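DNA polymerase III, gamma subunit-related protein (Thermotoga maritima, PDB 2GNO) probably binds DNA and resembles the clamp-loader subunits of bacterial DNA polymerase III, with an AAA+-like domain followed by helical domains. Local coordinates at residues 264-269 with 291-296; 205-210 with 249-254. One frame throughout, in Å; residues are numbered along the deposited sequence. Where two conformers were deposited one is given.

In the fold
From the N terminus the chain first builds a parallel five-stranded sheet with its helices, and then turns wholly helical; both contacts lie in this later part. Contact 2 comes first: helix 203-219 meets helix 239-254, closing a loop of 38 residues that contains helix 225-235. Contact 1 follows in series, where helix 261-274 meets helix 283-298 across 21 residues. The two loops neither nest nor cross, yet the contacts touch, their centres about 15 Å apart: CB of His294 packs on CG1 of Ile252 at 3.9 Å. Helix 239-254 is thus tied to helix 203-219 by contact 2 and reaches the last helix, 283-298, through Ile252.

Contact 1 (264-269 with 291-296); sequences QKSVSF and LAIHRE
Two helices of the C-terminal helical domain, 261-274 and 283-298, meet here near the surface, where Ile293 of the second projects between Ser266 and Phe269 of the first. The latter two lie three positions apart, so both present their side chains on one side of the helix. The two branches of Ile293 divide the work. Its methyl CG2 rests against Ser266, 3.9 Å from CB, while the longer arm carries CD1 to 3.6 Å from CD2 of Phe269. That methyl meets the phenyl ring obliquely, beside the CD2-CE2 bond, with CE2 at 4.0 Å. The ring is brought there by a first torsion of 174°, which sets CG opposite the backbone N. A small serine suits the place where the two segments come nearest, the CA atoms of Ser266 and Ile293 being 6.9 Å apart, and a branched isoleucine can fill two directions at once. No hydrogen bond joins the segments; the contact is by van der Waals packing, with the serine hydroxyl also lying against the isoleucine. Trp258, in the loop before helix 261-274, touches both Ser266 and Ile293. Phe269 also packs on Asn289 and Ile290 of helix 283-298, whose Leu291 and His294 lie against helix 203-219.

Contact 2 (205-210 with 249-254); sequences EGYLAC and TRIILH
The ring of Tyr207 takes the methyl CD1 of Ile251 at its edge, near the ring plane, with CD1 of the tyrosine 3.9 Å away. CE1 continues the contact along the same edge, 4.1 Å from CG1 of Ile251, so the end of the isoleucine runs past one side of the ring and covers neither face. The other flat group, the imidazole of His254, stays within its own helix: CA of Arg250 lies at its edge, in plane, and ND1 donates to O of Arg250 over 2.7 Å. This bond is moderately bent, 150° at the hydrogen, and holds the imidazole against the last turn of helix 239-254. The same carbonyl accepts the helical bond from N of His254, so O of Arg250 is gripped twice, from opposite faces of its plane.

Across the contact Ile251 carries the packing, its CD1 lying between Tyr207 and Cys210. CD1 presses on CB of Cys210 at 3.4 Å, a short distance that marks close, perhaps slightly strained packing. With chi1 at -66° CG1 lies opposite the carbonyl carbon, and the nearly extended chi2 of 170° sends CD1 on to the neighbouring helix. Cysteine is small enough to stand where that methyl presses in; isoleucine supplies the reach. Tyrosine suits its position because the flank of the ring is apolar and its tip polar: OH is hydrogen-bonded to Glu255, just past the segment, and to N of Leu161. Behind the contact, Leu208 faces helix 166-189, while Leu253 packs on helix 261-274. This is helix-to-helix packing within the helical C-terminal part of the chain: Ile251 of helix 239-254 meets Tyr207 and Cys210, one turn apart on helix 203-219.

Contact 1 (264-269 with 291-296)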
ATOM      1  N   GLN A 264     -22.739  -4.364  15.338  1.00 38.94           N
ATOM      2  CA  GLN A 264     -22.845  -5.163  14.118  1.00 38.69           C
ATOM      3  C   GLN A 264     -23.506  -4.356  12.961  1.00 35.76           C
ATOM      4  O   GLN A 264     -23.228  -4.613  11.795  1.00 33.70           O
ATOM      5  CB  GLN A 264     -23.541  -6.493  14.418  1.00 40.02           C
ATOM      6  CG  GLN A 264     -23.305  -7.551  13.359  1.00 47.72           C
ATOM      7  CD  GLN A 264     -23.924  -8.890  13.703  1.00 48.69           C
ATOM      8  OE1 GLN A 264     -24.594  -9.039  14.727  1.00 54.37           O
ATOM      9  NE2 GLN A 264     -23.705  -9.875  12.842  1.00 57.01           N
ATOM     10  N   LYS A 265     -24.373  -3.396  13.288  1.00 32.11           N
ATOM     11  CA  LYS A 265     -24.963  -2.523  12.273  1.00 33.71           C
ATOM     12  C   LYS A 265     -23.836  -1.596  11.775  1.00 32.27           C
ATOM     13  O   LYS A 265     -23.703  -1.373  10.588  1.00 31.64           O
ATOM     14  CB  LYS A 265     -26.104  -1.659  12.834  1.00 33.29           C
ATOM     15  CG  LYS A 265     -26.725  -0.726  11.794  1.00 31.69           C
ATOM     16  CD  LYS A 265     -27.799   0.172  12.356  1.00 39.14           C
ATOM     17  CE  LYS A 265     -28.334   1.070  11.245  1.00 43.96           C
ATOM     18  NZ  LYS A 265     -29.352   2.046  11.704  1.00 47.45           N
ATOM     19  N   SER A 266     -23.075  -1.024  12.709  1.00 33.34           N
ATOM     20  CA  SER A 266     -21.960  -0.122  12.379  1.00 32.61           C
ATOM     21  C   SER A 266     -20.877  -0.798  11.555  1.00 31.36           C
ATOM     22  O   SER A 266     -20.408  -0.232  10.575  1.00 32.82           O
ATOM     23  CB  SER A 266     -21.343   0.457  13.648  1.00 34.60           C
ATOM     24  OG  SER A 266     -22.277   1.256  14.324  1.00 30.91           O
ATOM     25  N   VAL A 267     -20.490  -2.009  11.947  1.00 33.58           N
ATOM     26  CA  VAL A 267     -19.475  -2.780  11.212  1.00 34.28           C
ATOM     27  C   VAL A 267     -19.945  -3.070   9.804  1.00 33.21           C
ATOM     28  O   VAL A 267     -19.155  -2.952   8.867  1.00 34.72           O
ATOM     29  CB  VAL A 267     -19.141  -4.132  11.899  1.00 36.56           C
ATOM     30  CG1 VAL A 267     -18.264  -5.040  11.021  1.00 40.19           C
ATOM     31  CG2 VAL A 267     -18.448  -3.891  13.162  1.00 39.57           C
ATOM     32  N   SER A 268     -21.218  -3.467   9.659  1.00 33.61           N
ATOM     33  CA  SER A 268     -21.800  -3.756   8.341  1.00 32.80           C
ATOM     34  C   SER A 268     -21.765  -2.542   7.441  1.00 31.90           C
ATOM     35  O   SER A 268     -21.522  -2.676   6.248  1.00 31.16           O
ATOM     36  CB  SER A 268     -23.237  -4.273   8.460  1.00 34.47           C
ATOM     37  OG  SER A 268     -23.239  -5.535   9.090  1.00 39.99           O
ATOM     38  N   PHE A 269     -22.017  -1.367   8.018  1.00 31.94           N
ATOM     39  CA  PHE A 269     -21.964  -0.099   7.288  1.00 31.16           C
ATOM     40  C   PHE A 269     -20.514   0.213   6.891  1.00 32.18           C
ATOM     41  O   PHE A 269     -20.233   0.464   5.723  1.00 34.32           O
ATOM     42  CB  PHE A 269     -22.574   1.019   8.133  1.00 31.17           C
ATOM     43  CG  PHE A 269     -22.453   2.388   7.532  1.00 31.68           C
ATOM     44  CD1 PHE A 269     -23.301   2.784   6.509  1.00 36.31           C
ATOM     45  CD2 PHE A 269     -21.536   3.313   8.039  1.00 33.36           C
ATOM     46  CE1 PHE A 269     -23.205   4.068   5.972  1.00 38.34           C
ATOM     47  CE2 PHE A 269     -21.433   4.585   7.495  1.00 33.34           C
ATOM     48  CZ  PHE A 269     -22.276   4.965   6.474  1.00 27.94           C
ATOM     49  N   LEU A 291     -17.348   9.023  11.248  1.00 28.78           N
ATOM     50  CA  LEU A 291     -16.791   9.815  12.339  1.00 31.63           C
ATOM     51  C   LEU A 291     -17.691   9.798  13.561  1.00 32.12           C
ATOM     52  O   LEU A 291     -17.186   9.705  14.692  1.00 33.46           O
ATOM     53  CB  LEU A 291     -16.548  11.254  11.892  1.00 31.45           C
ATOM     54  CG  LEU A 291     -15.443  11.486  10.896  1.00 35.56           C
ATOM     55  CD1 LEU A 291     -15.442  12.943  10.465  1.00 35.46           C
ATOM     56  CD2 LEU A 291     -14.082  11.109  11.480  1.00 44.45           C
ATOM     57  N   ALA A 292     -19.003   9.894  13.342  1.00 31.43           N
ATOM     58  CA  ALA A 292     -19.974   9.827  14.430  1.00 33.81           C
ATOM     59  C   ALA A 292     -19.920   8.445  15.043  1.00 33.89           C
ATOM     60  O   ALA A 292     -19.963   8.325  16.259  1.00 31.32           O
ATOM     61  CB  ALA A 292     -21.386  10.127  13.945  1.00 33.38           C
ATOM     62  N   ILE A 293     -19.823   7.402  14.200  1.00 31.83           N
ATOM     63  CA  ILE A 293     -19.713   6.025  14.692  1.00 30.88           C
ATOM     64  C   ILE A 293     -18.499   5.901  15.622  1.00 31.00           C
ATOM     65  O   ILE A 293     -18.610   5.355  16.722  1.00 30.80           O
ATOM     66  CB  ILE A 293     -19.617   5.001  13.497  1.00 30.81           C
ATOM     67  CG1 ILE A 293     -20.993   4.847  12.827  1.00 32.62           C
ATOM     68  CG2 ILE A 293     -19.161   3.622  13.969  1.00 33.82           C
ATOM     69  CD1 ILE A 293     -20.958   4.148  11.445  1.00 30.60           C
ATOM     70  N   HIS A 294     -17.363   6.399  15.161  1.00 28.60           N
ATOM     71  CA  HIS A 294     -16.108   6.357  15.907  1.00 29.21           C
ATOM     72  C   HIS A 294     -16.156   7.147  17.217  1.00 29.30           C
ATOM     73  O   HIS A 294     -15.741   6.644  18.264  1.00 28.59           O
ATOM     74  CB  HIS A 294     -14.967   6.869  15.031  1.00 28.16           C
ATOM     75  CG  HIS A 294     -13.638   6.924  15.733  1.00 34.02           C
ATOM     76  ND1 HIS A 294     -12.931   5.791  16.080  1.00 35.91           N
ATOM     77  CD2 HIS A 294     -12.876   7.976  16.114  1.00 32.07           C
ATOM     78  CE1 HIS A 294     -11.796   6.148  16.655  1.00 33.84           C
ATOM     79  NE2 HIS A 294     -11.745   7.467  16.699  1.00 35.48           N
ATOM     80  N   ARG A 295     -16.657   8.374  17.130  1.00 29.58           N
ATOM     81  CA  ARG A 295     -16.805   9.259  18.280  1.00 29.04           C
ATOM     82  C   ARG A 295     -17.683   8.646  19.364  1.00 30.73           C
ATOM     83  O   ARG A 295     -17.313   8.658  20.540  1.00 32.47           O
ATOM     84  CB  ARG A 295     -17.375  10.600  17.833  1.00 29.72           C
ATOM     85  CG  ARG A 295     -17.677  11.589  18.956  1.00 30.91           C
ATOM     86  CD  ARG A 295     -18.217  12.840  18.376  1.00 27.51           C
ATOM     87  NE  ARG A 295     -18.631  13.838  19.395  1.00 29.95           N
ATOM     88  CZ  ARG A 295     -17.802  14.672  20.031  1.00 33.76           C
ATOM     89  NH1 ARG A 295     -16.499  14.669  19.786  1.00 32.75           N
ATOM     90  NH2 ARG A 295     -18.289  15.556  20.896  1.00 26.30           N
ATOM     91  N   GLU A 296     -18.824   8.096  18.979  1.00 30.56           N
ATOM     92  CA  GLU A 296     -19.736   7.504  19.944  1.00 33.31           C
ATOM     93  C   GLU A 296     -19.205   6.184  20.499  1.00 37.25           C
ATOM     94  O   GLU A 296     -19.441   5.888  21.672  1.00 41.16           O
ATOM     95  CB  GLU A 296     -21.156   7.405  19.369  1.00 33.44           C
ATOM     96  CG  GLU A 296     -21.719   8.780  18.864  1.00 41.62           C
ATOM     97  CD  GLU A 296     -21.767   9.913  19.922  1.00 43.58           C
ATOM     98  OE1 GLU A 296     -21.923   9.636  21.130  1.00 50.41           O
ATOM     99  OE2 GLU A 296     -21.666  11.091  19.512  1.00 40.83           O
TER

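Contact 2 (205-210 with 249-254)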
ATOM      1  N   GLU A 205       3.637   8.731   8.118  1.00 32.55           N
ATOM      2  CA  GLU A 205       3.137  10.046   8.508  0.50 33.61           C
ATOM      3  C   GLU A 205       1.642  10.198   8.161  1.00 32.84           C
ATOM      4  O   GLU A 205       0.905  10.689   8.997  1.00 35.15           O
ATOM      5  CB  GLU A 205       4.080  11.176   8.079  0.50 33.62           C
ATOM      6  CG  GLU A 205       3.845  12.516   8.807  0.50 36.64           C
ATOM      7  CD  GLU A 205       5.055  13.470   8.771  0.50 34.00           C
ATOM      8  OE1 GLU A 205       6.188  13.022   8.511  0.50 36.26           O
ATOM      9  OE2 GLU A 205       4.889  14.668   9.080  0.50 33.07           O
ATOM     10  N   GLY A 206       1.202   9.722   7.006  1.00 30.83           N
ATOM     11  CA  GLY A 206      -0.204   9.772   6.656  1.00 29.91           C
ATOM     12  C   GLY A 206      -1.099   9.009   7.635  1.00 28.55           C
ATOM     13  O   GLY A 206      -2.191   9.471   7.972  1.00 29.69           O
ATOM     14  N   TYR A 207      -0.634   7.839   8.062  1.00 27.98           N
ATOM     15  CA  TYR A 207      -1.347   6.985   9.016  1.00 27.71           C
ATOM     16  C   TYR A 207      -1.508   7.673  10.371  1.00 28.18           C
ATOM     17  O   TYR A 207      -2.610   7.690  10.924  1.00 26.07           O
ATOM     18  CB  TYR A 207      -0.625   5.637   9.126  1.00 28.23           C
ATOM     19  CG  TYR A 207      -1.102   4.728  10.221  1.00 26.69           C
ATOM     20  CD1 TYR A 207      -2.455   4.438  10.370  1.00 29.24           C
ATOM     21  CD2 TYR A 207      -0.195   4.069  11.049  1.00 31.63           C
ATOM     22  CE1 TYR A 207      -2.898   3.590  11.376  1.00 29.82           C
ATOM     23  CE2 TYR A 207      -0.621   3.204  12.035  1.00 31.52           C
ATOM     24  CZ  TYR A 207      -1.972   2.969  12.202  1.00 27.14           C
ATOM     25  OH  TYR A 207      -2.398   2.072  13.153  1.00 24.64           O
ATOM     26  N   LEU A 208      -0.405   8.236  10.873  1.00 27.88           N
ATOM     27  CA  LEU A 208      -0.389   8.972  12.121  1.00 28.85           C
ATOM     28  C   LEU A 208      -1.231  10.227  12.025  1.00 29.18           C
ATOM     29  O   LEU A 208      -1.918  10.574  12.988  1.00 28.69           O
ATOM     30  CB  LEU A 208       1.058   9.268  12.591  1.00 27.41           C
ATOM     31  CG  LEU A 208       1.915   8.018  12.883  1.00 31.00           C
ATOM     32  CD1 LEU A 208       3.325   8.372  13.363  1.00 28.31           C
ATOM     33  CD2 LEU A 208       1.250   7.107  13.898  1.00 29.20           C
ATOM     34  N   ALA A 209      -1.223  10.900  10.878  1.00 28.62           N
ATOM     35  CA  ALA A 209      -2.065  12.096  10.706  1.00 27.33           C
ATOM     36  C   ALA A 209      -3.539  11.682  10.705  1.00 28.24           C
ATOM     37  O   ALA A 209      -4.374  12.392  11.271  1.00 29.45           O
ATOM     38  CB  ALA A 209      -1.710  12.826   9.435  1.00 28.87           C
ATOM     39  N   CYS A 210      -3.862  10.564  10.050  1.00 28.10           N
ATOM     40  CA  CYS A 210      -5.246  10.047  10.059  1.00 27.76           C
ATOM     41  C   CYS A 210      -5.675   9.696  11.487  1.00 28.63           C
ATOM     42  O   CYS A 210      -6.778  10.037  11.873  1.00 32.48           O
ATOM     43  CB  CYS A 210      -5.454   8.892   9.102  1.00 26.87           C
ATOM     44  SG  CYS A 210      -5.551   9.497   7.411  1.00 31.27           S
ATOM     45  N   THR A 249     -12.185   4.839   7.325  1.00 30.30           N
ATOM     46  CA  THR A 249     -13.035   3.658   7.506  1.00 29.68           C
ATOM     47  C   THR A 249     -12.188   2.473   7.925  1.00 29.73           C
ATOM     48  O   THR A 249     -12.559   1.759   8.860  1.00 27.95           O
ATOM     49  CB  THR A 249     -13.838   3.363   6.233  1.00 27.18           C
ATOM     50  OG1 THR A 249     -14.716   4.456   5.992  1.00 25.75           O
ATOM     51  CG2 THR A 249     -14.672   2.094   6.378  1.00 32.90           C
ATOM     52  N   ARG A 250     -11.033   2.289   7.261  1.00 31.44           N
ATOM     53  CA  ARG A 250     -10.093   1.204   7.612  1.00 33.26           C
ATOM     54  C   ARG A 250      -9.555   1.350   9.033  1.00 33.82           C
ATOM     55  O   ARG A 250      -9.544   0.371   9.780  1.00 36.23           O
ATOM     56  CB  ARG A 250      -8.963   1.051   6.581  1.00 34.30           C
ATOM     57  CG  ARG A 250      -9.481   0.553   5.257  1.00 39.46           C
ATOM     58  CD  ARG A 250      -8.405   0.343   4.209  1.00 47.39           C
ATOM     59  NE  ARG A 250      -8.989  -0.093   2.942  1.00 49.56           N
ATOM     60  CZ  ARG A 250      -9.210  -1.365   2.615  1.00 53.22           C
ATOM     61  N   ILE A 251      -9.165   2.563   9.421  1.00 33.55           N
ATOM     62  CA  ILE A 251      -8.660   2.810  10.781  1.00 32.95           C
ATOM     63  C   ILE A 251      -9.766   2.599  11.821  1.00 33.47           C
ATOM     64  O   ILE A 251      -9.545   1.921  12.815  1.00 32.14           O
ATOM     65  CB  ILE A 251      -8.007   4.214  10.913  1.00 34.41           C
ATOM     66  CG1 ILE A 251      -6.741   4.270  10.061  1.00 30.67           C
ATOM     67  CG2 ILE A 251      -7.650   4.514  12.390  1.00 35.77           C
ATOM     68  CD1 ILE A 251      -6.147   5.640   9.923  1.00 40.80           C
ATOM     69  N   ILE A 252     -10.957   3.148  11.580  1.00 30.98           N
ATOM     70  CA  ILE A 252     -12.101   2.985  12.504  1.00 31.37           C
ATOM     71  C   ILE A 252     -12.438   1.497  12.666  1.00 31.77           C
ATOM     72  O   ILE A 252     -12.677   1.049  13.789  1.00 31.24           O
ATOM     73  CB  ILE A 252     -13.346   3.796  12.004  1.00 31.18           C
ATOM     74  CG1 ILE A 252     -13.046   5.306  12.038  1.00 25.51           C
ATOM     75  CG2 ILE A 252     -14.549   3.515  12.848  1.00 33.97           C
ATOM     76  CD1 ILE A 252     -13.998   6.147  11.262  1.00 27.27           C
ATOM     77  N   LEU A 253     -12.453   0.746  11.561  1.00 33.25           N
ATOM     78  CA  LEU A 253     -12.731  -0.687  11.625  1.00 35.65           C
ATOM     79  C   LEU A 253     -11.699  -1.452  12.401  1.00 37.38           C
ATOM     80  O   LEU A 253     -12.035  -2.143  13.347  1.00 37.64           O
ATOM     81  CB  LEU A 253     -12.801  -1.360  10.246  1.00 36.31           C
ATOM     82  CG  LEU A 253     -14.074  -1.305   9.418  1.00 37.52           C
ATOM     83  CD1 LEU A 253     -13.850  -2.003   8.100  1.00 37.67           C
ATOM     84  CD2 LEU A 253     -15.211  -2.002  10.177  1.00 40.53           C
ATOM     85  N   HIS A 254     -10.440  -1.313  11.993  1.00 39.80           N
ATOM     86  CA  HIS A 254      -9.345  -2.058  12.612  1.00 42.17           C
ATOM     87  C   HIS A 254      -8.888  -1.570  13.971  1.00 43.48           C
ATOM     88  O   HIS A 254      -8.253  -2.343  14.677  1.00 46.12           O
ATOM     89  CB  HIS A 254      -8.147  -2.161  11.654  1.00 39.45           C
ATOM     90  CG  HIS A 254      -8.460  -2.884  10.385  1.00 46.88           C
ATOM     91  ND1 HIS A 254      -8.860  -2.234   9.235  1.00 54.10           N
ATOM     92  CD2 HIS A 254      -8.458  -4.206  10.086  1.00 54.48           C
ATOM     93  CE1 HIS A 254      -9.084  -3.122   8.283  1.00 55.19           C
ATOM     94  NE2 HIS A 254      -8.844  -4.325   8.772  1.00 58.08           N
TER